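Local coordinates for TRAP dicarboxylate ABC transporter, substrate-binding protein (Roseobacter denitrificans, PDB 4OVQ), which binds beta-D-glucuronate and probably serves as the periplasmic solute receptor of a TRAP transporter, at residues G144-Y149 with Y224-L230; I155-V161 with A294-A298; V193-K198 with T215-A221; W209-S214 with R272-R277. All blocks are in the same frame, centred on the assembly; numbering follows the deposited sequence.

Contact 1 of 4, residues G144-Y149 with Y224-L230; sequences GARSFY and YSLSQHL. With BDP (beta-D-glucopyranuronic acid), chain C.
Phe148, Tyr224 and Ser147 bury the most surface where strand 146-149 runs antiparallel to strand 224-230. The Phe148 ring lies over the imidazole of His229. The ring centroids are 4.2 Å apart, with the planes tilted by 31°. On its other face the imidazole has Arg146 O, over the ring centre. Ser227 OG takes the N-H of Phe148 at 3.2 Å. His229 ND1 is hydrogen-bonded to the same OG and its NE2 to Glu206, which together probably fix the rotation of the ring. An alanine in place of Phe148 is likely to leave one face of the His229 ring without its cover and open a gap beside Ser227. Ser147 OG sits beside its own backbone N (chi1 -67°) and accepts from Gln228 N at 2.9 Å. A water joins this OG to Ala145 O and Tyr224 OH. The Tyr224 ring packs against Ser147 CB, and its CE2 is 3.8 Å from Tyr149 CD2. The Tyr224 hydroxyl is hydrogen-bonded to Asn207 O. Arg146 N bonds Leu230 O at 2.8 Å, and Ser225 N bonds Phe148 O at 2.9 Å. Leu226 centres an inverse gamma turn. The Arg146 guanidinium gives NH1 to BDP O5 and NH2 to BDP O6B, each at 3.0 Å, while its NE forms a salt bridge with the same Glu206. This antiparallel pair presents a sugar-acid-binding arginine, in the glucuronate site of a TRAP solute-binding protein.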
# COMPACT_ATOMS: atom_id res chain seq x y z
N GLY A 144 2.45 -5.96 3.96
CA GLY A 144 3.82 -6.34 4.18
C GLY A 144 4.84 -5.26 3.91
O GLY A 144 4.55 -4.07 4.00
N ALA A 145 6.08 -5.71 3.70
CA ALA A 145 7.15 -4.83 3.26
C ALA A 145 7.40 -4.97 1.76
O ALA A 145 7.34 -6.08 1.21
CB ALA A 145 8.43 -5.14 4.00
N ARG A 146 7.71 -3.84 1.13
CA ARG A 146 8.07 -3.77 -0.27
C ARG A 146 9.60 -3.86 -0.46
O ARG A 146 10.34 -3.19 0.25
CB ARG A 146 7.55 -2.45 -0.88
CG ARG A 146 6.08 -2.22 -0.68
CD ARG A 146 5.64 -0.85 -1.17
NE ARG A 146 5.74 -0.65 -2.60
CZ ARG A 146 4.72 -0.74 -3.45
NH1 ARG A 146 3.53 -1.17 -3.04
NH2 ARG A 146 4.92 -0.50 -4.72
N SER A 147 10.02 -4.67 -1.41
CA SER A 147 11.43 -4.85 -1.76
C SER A 147 11.65 -4.80 -3.27
O SER A 147 10.72 -5.04 -4.05
CB SER A 147 11.93 -6.19 -1.26
OG SER A 147 11.95 -6.23 0.15
N PHE A 148 12.89 -4.53 -3.68
CA PHE A 148 13.23 -4.37 -5.07
C PHE A 148 13.24 -5.68 -5.83
O PHE A 148 13.65 -6.73 -5.32
CB PHE A 148 14.63 -3.74 -5.23
CG PHE A 148 14.72 -2.32 -4.77
CD1 PHE A 148 14.02 -1.32 -5.42
CD2 PHE A 148 15.53 -1.97 -3.70
CE1 PHE A 148 14.12 -0.01 -5.00
CE2 PHE A 148 15.62 -0.67 -3.29
CZ PHE A 148 14.90 0.31 -3.94
N TYR A 149 12.84 -5.62 -7.09
CA TYR A 149 13.07 -6.72 -8.00
C TYR A 149 13.44 -6.22 -9.40
O TYR A 149 12.99 -5.16 -9.83
CB TYR A 149 11.86 -7.66 -8.06
CG TYR A 149 10.47 -7.05 -8.23
CD1 TYR A 149 9.93 -6.86 -9.47
CD2 TYR A 149 9.67 -6.81 -7.12
CE1 TYR A 149 8.63 -6.39 -9.63
CE2 TYR A 149 8.38 -6.33 -7.25
CZ TYR A 149 7.86 -6.12 -8.52
OH TYR A 149 6.56 -5.65 -8.63
N TYR A 224 14.96 -10.95 -6.74
CA TYR A 224 14.21 -10.25 -5.69
C TYR A 224 15.17 -10.02 -4.53
O TYR A 224 15.77 -10.96 -3.99
CB TYR A 224 13.01 -11.07 -5.26
CG TYR A 224 11.97 -10.38 -4.38
CD1 TYR A 224 12.09 -10.41 -2.99
CD2 TYR A 224 10.85 -9.77 -4.92
CE1 TYR A 224 11.13 -9.81 -2.17
CE2 TYR A 224 9.89 -9.16 -4.13
CZ TYR A 224 10.04 -9.18 -2.75
OH TYR A 224 9.08 -8.61 -1.94
N SER A 225 15.33 -8.76 -4.16
CA SER A 225 16.29 -8.34 -3.15
C SER A 225 15.55 -7.71 -1.98
O SER A 225 14.88 -6.69 -2.15
CB SER A 225 17.29 -7.33 -3.73
OG SER A 225 18.07 -7.89 -4.78
N LEU A 226 15.71 -8.29 -0.79
CA LEU A 226 14.94 -7.94 0.40
C LEU A 226 15.39 -6.66 1.08
O LEU A 226 15.83 -6.66 2.24
CB LEU A 226 14.94 -9.10 1.40
CG LEU A 226 14.14 -10.30 0.90
CD1 LEU A 226 14.59 -11.61 1.52
CD2 LEU A 226 12.65 -10.11 1.17
N SER A 227 15.23 -5.55 0.37
CA SER A 227 15.51 -4.22 0.89
C SER A 227 14.49 -3.82 1.93
O SER A 227 14.80 -3.09 2.86
CB SER A 227 15.48 -3.21 -0.27
OG SER A 227 14.31 -3.42 -1.06
N GLN A 228 13.25 -4.26 1.76
CA GLN A 228 12.19 -3.91 2.70
C GLN A 228 12.22 -2.42 3.04
O GLN A 228 12.12 -2.02 4.19
CB GLN A 228 12.34 -4.76 3.96
CG GLN A 228 12.18 -6.25 3.68
CD GLN A 228 12.45 -7.11 4.90
OE1 GLN A 228 13.28 -6.77 5.75
NE2 GLN A 228 11.75 -8.24 4.99
N HIS A 229 12.28 -1.61 1.98
CA HIS A 229 12.49 -0.17 2.08
C HIS A 229 11.23 0.62 2.39
O HIS A 229 11.31 1.76 2.86
CB HIS A 229 13.11 0.36 0.79
CG HIS A 229 12.36 -0.07 -0.44
ND1 HIS A 229 12.77 -1.13 -1.22
CD2 HIS A 229 11.23 0.40 -1.01
CE1 HIS A 229 11.91 -1.31 -2.20
NE2 HIS A 229 10.96 -0.39 -2.09
N LEU A 230 10.06 0.04 2.10
CA LEU A 230 8.78 0.68 2.39
C LEU A 230 7.88 -0.35 3.08
O LEU A 230 7.82 -1.52 2.63
CB LEU A 230 8.12 1.16 1.10
CG LEU A 230 8.73 2.43 0.47
CD1 LEU A 230 8.25 2.63 -0.98
CD2 LEU A 230 8.41 3.65 1.31
C1 BDP C . 0.55 -3.21 -3.93
C2 BDP C . -0.68 -2.55 -3.35
C3 BDP C . -1.48 -2.07 -4.48
C4 BDP C . -0.70 -1.11 -5.31
C5 BDP C . 0.58 -1.76 -5.81
C6 BDP C . 1.46 -0.81 -6.62
O2 BDP C . -1.40 -3.61 -2.65
O3 BDP C . -2.57 -1.29 -3.87
O4 BDP C . -1.52 -0.65 -6.46
O5 BDP C . 1.34 -2.27 -4.73
O6A BDP C . 0.91 0.05 -7.37
O1 BDP C . 1.42 -3.69 -2.95
O6B BDP C . 2.68 -1.08 -6.59
O HOH W 1 9.60 -7.57 0.71
O HOH W 2 16.42 -7.11 -7.19

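Contact 2 of 4, residues I155-V161 with A294-A298; sequences INTPADV and APFQA
Pro158 and Phe296 are the nearest pair along the two backbones, with CA atoms 6.1 Å apart, where the loop 155-161 passes helix 294-298. No hydrogen bond crosses the contact. Phe296 does most of the touching, and its ring reaches from the helix into the bend of the loop. Pro158 CD lies over one face of this ring, 3.7 Å from the centroid and 20° off the normal. This is a CH-pi contact, displaced toward the rim of the ring. The outer end of the ring meets backbone: Phe296 CZ is 3.3 Å from Thr157 C, and Phe296 CE2 is 3.5 Å from Asn156 O, which lies at the ring edge. Ile155 CG2 packs on the same outer end, 3.9 Å from Phe296 CZ. Val161 CG2 comes to another part of the edge, more loosely. Beside the ring, Pro158 CG rests 4.0 Å from Pro295 CB, and the two proline side chains cross at about a right angle.

The bend is held from within its own segment. Asp160 OD2 accepts from Asn156 N at 2.7 Å, through its anti lone pair, and from Thr157 N, which comes from above the carboxylate plane. Beyond the two segments, Phe106 and Leu181 also touch Phe296, and Ile155 is tied to Ser225 and Asn288. The chemistry divides accordingly: a carboxylate gripping two N-H groups shapes the loop, whereas the join to the helix is made by van der Waals and CH-pi contact, partly with backbone.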
# COMPACT_ATOMS: atom_id res chain seq x y z
N ILE A 155 20.52 -6.69 -6.03
CA ILE A 155 20.83 -5.41 -5.39
C ILE A 155 21.29 -5.67 -3.95
O ILE A 155 20.55 -6.24 -3.16
CB ILE A 155 19.58 -4.50 -5.33
CG1 ILE A 155 19.21 -4.05 -6.74
CG2 ILE A 155 19.83 -3.30 -4.42
CD1 ILE A 155 17.74 -3.56 -6.84
N ASN A 156 22.52 -5.25 -3.63
CA ASN A 156 23.03 -5.38 -2.27
C ASN A 156 23.46 -4.06 -1.68
O ASN A 156 23.47 -3.89 -0.46
CB ASN A 156 24.20 -6.37 -2.21
CG ASN A 156 23.74 -7.79 -2.32
OD1 ASN A 156 23.19 -8.35 -1.37
ND2 ASN A 156 23.92 -8.37 -3.50
N THR A 157 23.80 -3.11 -2.54
CA THR A 157 24.21 -1.78 -2.09
C THR A 157 23.56 -0.75 -2.98
O THR A 157 23.10 -1.07 -4.08
CB THR A 157 25.75 -1.63 -2.14
OG1 THR A 157 26.19 -1.44 -3.49
CG2 THR A 157 26.42 -2.85 -1.56
N PRO A 158 23.46 0.50 -2.50
CA PRO A 158 22.95 1.59 -3.35
C PRO A 158 23.64 1.66 -4.70
O PRO A 158 23.00 1.99 -5.68
CB PRO A 158 23.24 2.84 -2.52
CG PRO A 158 23.12 2.36 -1.10
CD PRO A 158 23.65 0.94 -1.10
N ALA A 159 24.94 1.37 -4.76
CA ALA A 159 25.65 1.33 -6.03
C ALA A 159 24.96 0.44 -7.07
O ALA A 159 25.02 0.73 -8.25
CB ALA A 159 27.09 0.88 -5.82
N ASP A 160 24.31 -0.64 -6.63
CA ASP A 160 23.64 -1.54 -7.57
C ASP A 160 22.39 -0.94 -8.21
O ASP A 160 21.90 -1.45 -9.21
CB ASP A 160 23.25 -2.84 -6.88
CG ASP A 160 24.46 -3.62 -6.41
OD1 ASP A 160 25.47 -3.62 -7.15
OD2 ASP A 160 24.38 -4.23 -5.32
N VAL A 161 21.88 0.15 -7.63
CA VAL A 161 20.68 0.81 -8.15
C VAL A 161 21.07 1.92 -9.14
O VAL A 161 20.25 2.41 -9.90
CB VAL A 161 19.82 1.39 -6.98
CG1 VAL A 161 18.52 1.99 -7.49
CG2 VAL A 161 19.50 0.31 -5.95
N ALA A 294 21.97 -0.14 6.10
CA ALA A 294 22.25 1.19 6.64
C ALA A 294 22.52 2.25 5.58
O ALA A 294 22.11 3.39 5.74
CB ALA A 294 23.40 1.12 7.61
N PRO A 295 23.23 1.88 4.51
CA PRO A 295 23.50 2.92 3.50
C PRO A 295 22.26 3.29 2.68
O PRO A 295 22.20 4.40 2.16
CB PRO A 295 24.55 2.26 2.60
CG PRO A 295 25.17 1.20 3.46
CD PRO A 295 24.03 0.67 4.25
N PHE A 296 21.32 2.36 2.57
CA PHE A 296 20.03 2.67 1.95
C PHE A 296 19.29 3.66 2.81
O PHE A 296 18.78 4.67 2.31
CB PHE A 296 19.21 1.41 1.76
CG PHE A 296 19.73 0.49 0.69
CD1 PHE A 296 19.32 0.63 -0.62
CD2 PHE A 296 20.66 -0.49 1.00
CE1 PHE A 296 19.82 -0.23 -1.61
CE2 PHE A 296 21.15 -1.34 0.04
CZ PHE A 296 20.74 -1.20 -1.27
N GLN A 297 19.23 3.38 4.11
CA GLN A 297 18.61 4.32 5.04
C GLN A 297 19.29 5.68 5.03
O GLN A 297 18.62 6.70 5.01
CB GLN A 297 18.67 3.79 6.45
CG GLN A 297 18.09 2.43 6.64
CD GLN A 297 17.75 2.16 8.08
OE1 GLN A 297 17.24 3.04 8.79
NE2 GLN A 297 18.04 0.95 8.54
N ALA A 298 20.62 5.69 5.11
CA ALA A 298 21.34 6.95 5.21
C ALA A 298 21.06 7.83 4.01
O ALA A 298 21.01 9.06 4.12
CB ALA A 298 22.84 6.69 5.32

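Contact 3 of 4, residues V193-K198 with T215-A221; sequences VYQALK and TGHFEVA
His217, at the start of the short helix 217-220, reaches over to helix 193-199. The side chain touches that helix from CB to tip. His217 CB lies 4.0 Å from Leu197 CD1. The same methyl then sits over the ring, 3.9 Å from His217 CG. With CG beside the backbone N (chi1 -67°), the His217 side chain crosses those of Leu197 and Val193 at about a right angle. CD2 passes close to the backbone of Tyr194. His217 CE1 meets Val193 CG1 at 3.4 Å, in a CH-pi contact over the ring face. ND1 is hydrogen-bonded to Tyr149 OH of strand 146-150. At the tip, His217 NE2 is 2.8 Å from a water in the ring plane. That water also accepts from Tyr194 N, so it bridges the imidazole to the start of helix 193-199. Thr215 OG1 accepts from His217 N in an ST turn and is also hydrogen-bonded to Ser211 O.

Further contacts complete the interface. The edge of the Tyr194 ring lies against the backbone of Gly216, with Tyr194 CE1 3.5 Å from Gly216 O. Gly216 has positive phi, and a CB there would come tight against that ring. Val220 CG2 packs 3.7 Å from Leu197 CB, and Ala221 CB touches Leu197 CD1 more loosely.

No direct hydrogen bond joins the two segments. Val193 and Leu197 cover one face of the imidazole, Thr215 OG1 stands over the other, and both nitrogens have polar partners. The ring serves as a packing surface and a polar link at once, and Tyr149 and the water probably limit its rotation.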
# COMPACT_ATOMS: atom_id res chain seq x y z
N VAL A 193 2.90 -2.25 -15.33
CA VAL A 193 4.25 -2.66 -14.94
C VAL A 193 4.75 -3.97 -15.64
O VAL A 193 5.90 -4.04 -16.06
CB VAL A 193 4.37 -2.77 -13.42
CG1 VAL A 193 5.80 -3.21 -13.04
CG2 VAL A 193 3.99 -1.42 -12.77
N TYR A 194 3.91 -4.99 -15.77
CA TYR A 194 4.30 -6.23 -16.42
C TYR A 194 4.84 -5.99 -17.83
O TYR A 194 5.93 -6.45 -18.16
CB TYR A 194 3.10 -7.15 -16.47
CG TYR A 194 3.38 -8.51 -17.08
CD1 TYR A 194 3.83 -9.56 -16.31
CD2 TYR A 194 3.18 -8.73 -18.44
CE1 TYR A 194 4.07 -10.81 -16.84
CE2 TYR A 194 3.42 -10.01 -19.02
CZ TYR A 194 3.87 -11.03 -18.20
OH TYR A 194 4.12 -12.29 -18.71
N GLN A 195 4.08 -5.28 -18.66
CA GLN A 195 4.53 -4.99 -20.01
C GLN A 195 5.84 -4.19 -20.00
O GLN A 195 6.72 -4.44 -20.80
CB GLN A 195 3.41 -4.26 -20.77
CG GLN A 195 3.78 -3.82 -22.18
CD GLN A 195 3.90 -4.97 -23.13
OE1 GLN A 195 3.57 -6.10 -22.80
NE2 GLN A 195 4.38 -4.69 -24.34
N ALA A 196 5.95 -3.22 -19.10
CA ALA A 196 7.11 -2.36 -19.07
C ALA A 196 8.35 -3.15 -18.72
O ALA A 196 9.41 -2.87 -19.26
CB ALA A 196 6.90 -1.20 -18.09
N LEU A 197 8.25 -4.11 -17.80
CA LEU A 197 9.37 -4.97 -17.46
C LEU A 197 9.71 -5.90 -18.62
O LEU A 197 10.89 -6.13 -18.92
CB LEU A 197 9.02 -5.80 -16.23
CG LEU A 197 8.95 -5.09 -14.89
CD1 LEU A 197 8.32 -6.01 -13.82
CD2 LEU A 197 10.36 -4.67 -14.49
N LYS A 198 8.67 -6.44 -19.26
CA LYS A 198 8.80 -7.32 -20.42
C LYS A 198 9.61 -6.67 -21.55
O LYS A 198 10.54 -7.29 -22.10
CB LYS A 198 7.41 -7.71 -20.94
CG LYS A 198 7.44 -8.71 -22.07
CD LYS A 198 6.05 -8.98 -22.61
CE LYS A 198 6.02 -10.17 -23.56
NZ LYS A 198 6.20 -11.44 -22.83
N THR A 215 0.98 -10.67 -10.13
CA THR A 215 0.96 -9.85 -11.34
C THR A 215 1.78 -10.48 -12.46
O THR A 215 1.74 -10.00 -13.60
CB THR A 215 1.62 -8.50 -11.07
OG1 THR A 215 2.96 -8.75 -10.58
CG2 THR A 215 0.78 -7.64 -10.09
N GLY A 216 2.55 -11.49 -12.09
CA GLY A 216 3.46 -12.13 -13.02
C GLY A 216 4.82 -11.45 -13.11
O GLY A 216 5.69 -11.88 -13.89
N HIS A 217 5.04 -10.41 -12.31
CA HIS A 217 6.29 -9.68 -12.44
C HIS A 217 7.49 -10.60 -12.26
O HIS A 217 8.53 -10.42 -12.89
CB HIS A 217 6.38 -8.52 -11.43
CG HIS A 217 5.39 -7.42 -11.66
ND1 HIS A 217 5.19 -6.41 -10.75
CD2 HIS A 217 4.54 -7.19 -12.68
CE1 HIS A 217 4.24 -5.61 -11.19
NE2 HIS A 217 3.82 -6.06 -12.36
N PHE A 218 7.36 -11.62 -11.42
CA PHE A 218 8.49 -12.48 -11.14
C PHE A 218 8.97 -13.20 -12.41
O PHE A 218 10.13 -13.56 -12.49
CB PHE A 218 8.15 -13.47 -10.02
CG PHE A 218 7.26 -14.60 -10.45
CD1 PHE A 218 5.89 -14.45 -10.51
CD2 PHE A 218 7.81 -15.82 -10.78
CE1 PHE A 218 5.08 -15.52 -10.89
CE2 PHE A 218 7.03 -16.87 -11.16
CZ PHE A 218 5.67 -16.74 -11.22
N GLU A 219 8.08 -13.41 -13.38
CA GLU A 219 8.44 -14.09 -14.65
C GLU A 219 9.29 -13.23 -15.56
O GLU A 219 9.98 -13.74 -16.45
CB GLU A 219 7.19 -14.50 -15.45
CG GLU A 219 6.31 -15.56 -14.79
CD GLU A 219 6.92 -16.95 -14.85
OE1 GLU A 219 8.06 -17.07 -15.35
OE2 GLU A 219 6.26 -17.92 -14.42
N VAL A 220 9.23 -11.92 -15.34
CA VAL A 220 9.92 -10.96 -16.19
C VAL A 220 10.93 -10.11 -15.42
O VAL A 220 11.53 -9.21 -16.00
CB VAL A 220 8.92 -10.03 -16.94
CG1 VAL A 220 8.13 -10.81 -17.98
CG2 VAL A 220 7.95 -9.33 -15.98
N ALA A 221 11.12 -10.43 -14.14
CA ALA A 221 12.07 -9.76 -13.24
C ALA A 221 12.51 -10.74 -12.13
O ALA A 221 12.06 -10.65 -10.98
CB ALA A 221 11.42 -8.52 -12.62
O HOH W 3 1.61 -5.14 -13.82

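Contact 4 of 4, residues W209-S214 with R272-R277; sequences WPSYES and REAASR
A chi1 of -71° sets the Trp209 indole beside its own backbone N, while Arg277 runs extended from CG to NE. This lays the arginine chain along one face of the indole. Arg277 CG sits 3.4 Å from the centroid of the Trp209 six-membered ring, almost on its normal, in a CH-pi contact. The guanidinium continues over Trp209 CZ2 with its plane 23° from that of the indole, and its NE forms a salt bridge with Glu281. Glu273 CG touches Trp209 CD1 at 3.7 Å. A water accepts from Trp209 N and donates to Glu273 OE2. Replacing Trp209 by an alanine would probably strip the Arg277 chain of the surface it lies on and leave a gap between the helices.

Farther along, Glu213 OE1 takes the Ser276 hydroxyl at 2.8 Å through its anti lone pair. On the syn side it meets Arg272 NH1 at 3.1 Å, a salt bridge with the two flat groups nearly coplanar. Arg272 NE donates to Ser276 OG, so the serine is gripped between the two charged groups. Pro210 CB packs on Arg272 CG at 3.8 Å.

The short helix 209-214, whose Ser211 lines the glucuronate pocket, lies on the long helix 248-282, their local axes 8.2 Å apart and 43° from parallel. Trp209 stacks on Tyr224 of strand 223-230 and touches Val287 of strand 286-289, joining the long helix to the sheet.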
# COMPACT_ATOMS: atom_id res chain seq x y z
N TRP A 209 5.79 -9.70 -1.51
CA TRP A 209 5.81 -11.00 -2.18
C TRP A 209 4.55 -11.33 -2.95
O TRP A 209 4.61 -11.79 -4.08
CB TRP A 209 6.09 -12.16 -1.21
CG TRP A 209 7.47 -12.23 -0.69
CD1 TRP A 209 7.88 -11.88 0.56
CD2 TRP A 209 8.64 -12.71 -1.38
NE1 TRP A 209 9.22 -12.10 0.70
CE2 TRP A 209 9.72 -12.62 -0.47
CE3 TRP A 209 8.88 -13.19 -2.67
CZ2 TRP A 209 11.02 -13.00 -0.82
CZ3 TRP A 209 10.18 -13.57 -3.01
CH2 TRP A 209 11.23 -13.48 -2.08
N PRO A 210 3.36 -11.13 -2.34
CA PRO A 210 2.14 -11.51 -3.06
C PRO A 210 1.87 -10.74 -4.37
O PRO A 210 1.32 -11.30 -5.32
CB PRO A 210 1.04 -11.28 -2.01
CG PRO A 210 1.75 -11.42 -0.70
CD PRO A 210 3.09 -10.77 -0.94
N SER A 211 2.24 -9.47 -4.42
CA SER A 211 2.08 -8.68 -5.64
C SER A 211 3.10 -9.10 -6.69
O SER A 211 2.78 -9.21 -7.86
CB SER A 211 2.27 -7.19 -5.37
OG SER A 211 1.14 -6.60 -4.74
N TYR A 212 4.33 -9.34 -6.25
CA TYR A 212 5.41 -9.77 -7.15
C TYR A 212 4.98 -11.06 -7.84
O TYR A 212 5.16 -11.24 -9.04
CB TYR A 212 6.66 -10.01 -6.33
CG TYR A 212 7.88 -10.57 -7.02
CD1 TYR A 212 8.43 -9.94 -8.14
CD2 TYR A 212 8.55 -11.69 -6.51
CE1 TYR A 212 9.57 -10.43 -8.73
CE2 TYR A 212 9.69 -12.19 -7.13
CZ TYR A 212 10.18 -11.55 -8.23
OH TYR A 212 11.32 -12.05 -8.81
N GLU A 213 4.34 -11.93 -7.06
CA GLU A 213 3.89 -13.19 -7.58
C GLU A 213 2.62 -13.05 -8.44
O GLU A 213 2.61 -13.46 -9.59
CB GLU A 213 3.73 -14.17 -6.41
CG GLU A 213 3.31 -15.56 -6.80
CD GLU A 213 1.83 -15.74 -6.65
OE1 GLU A 213 1.30 -15.57 -5.53
OE2 GLU A 213 1.19 -16.01 -7.67
N SER A 214 1.56 -12.42 -7.91
CA SER A 214 0.23 -12.40 -8.57
C SER A 214 0.14 -11.68 -9.92
O SER A 214 -0.70 -12.03 -10.75
CB SER A 214 -0.85 -11.87 -7.62
OG SER A 214 -0.73 -10.48 -7.39
N ARG A 272 -0.26 -15.89 2.85
CA ARG A 272 -0.08 -15.67 1.42
C ARG A 272 1.34 -15.26 1.12
O ARG A 272 1.86 -15.60 0.06
CB ARG A 272 -1.03 -14.60 0.90
CG ARG A 272 -0.85 -14.30 -0.57
CD ARG A 272 -0.86 -15.58 -1.37
NE ARG A 272 -0.78 -15.31 -2.79
CZ ARG A 272 -1.83 -15.11 -3.58
NH1 ARG A 272 -1.64 -14.88 -4.87
NH2 ARG A 272 -3.06 -15.20 -3.09
N GLU A 273 1.92 -14.49 2.04
CA GLU A 273 3.29 -14.03 1.86
C GLU A 273 4.22 -15.22 1.75
O GLU A 273 5.15 -15.24 0.95
CB GLU A 273 3.71 -13.16 3.03
CG GLU A 273 4.97 -12.33 2.76
CD GLU A 273 4.89 -10.93 3.36
OE1 GLU A 273 3.80 -10.53 3.82
OE2 GLU A 273 5.91 -10.22 3.39
N ALA A 274 3.96 -16.24 2.55
CA ALA A 274 4.82 -17.41 2.55
C ALA A 274 4.60 -18.28 1.32
O ALA A 274 5.56 -18.78 0.73
CB ALA A 274 4.58 -18.23 3.81
N ALA A 275 3.34 -18.46 0.95
CA ALA A 275 2.96 -19.25 -0.22
C ALA A 275 3.47 -18.60 -1.50
O ALA A 275 3.94 -19.29 -2.41
CB ALA A 275 1.45 -19.43 -0.28
N SER A 276 3.33 -17.28 -1.58
CA SER A 276 3.81 -16.51 -2.74
C SER A 276 5.31 -16.62 -2.86
O SER A 276 5.85 -16.90 -3.93
CB SER A 276 3.41 -15.02 -2.60
OG SER A 276 2.05 -14.90 -2.89
N ARG A 277 6.00 -16.36 -1.76
CA ARG A 277 7.44 -16.43 -1.79
C ARG A 277 7.90 -17.84 -2.20
O ARG A 277 8.85 -18.00 -2.99
CB ARG A 277 8.03 -16.07 -0.43
CG ARG A 277 9.53 -16.18 -0.47
CD ARG A 277 10.19 -16.04 0.88
NE ARG A 277 11.63 -16.26 0.76
CZ ARG A 277 12.54 -15.65 1.50
NH1 ARG A 277 12.17 -14.82 2.46
NH2 ARG A 277 13.83 -15.91 1.30
O HOH W 4 6.44 -8.75 1.27

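Contacts 1, 3 and 4 touch one another: the centres of contacts 3 and 4 lie about 16 and 12 Å from that of contact 1, and about 14 Å apart. Contact 1 pairs the two inner strands of a four-stranded mixed sheet. Tyr149 and Tyr224 of those strands meet Tyr212, tying contact 4 to the sheet. Helices 209-214 and 217-220 and strand 223-230 follow one another in the chain, linking contacts 4, 3 and 1. Contact 2 joins through contact 1 alone, by Ile155, and its segments enclose contacts 3 and 4 in sequence. Contacts 2, 3 and 4 pack beside the sheet whose strands carry Arg146 and Asn207 of the glucuronate site.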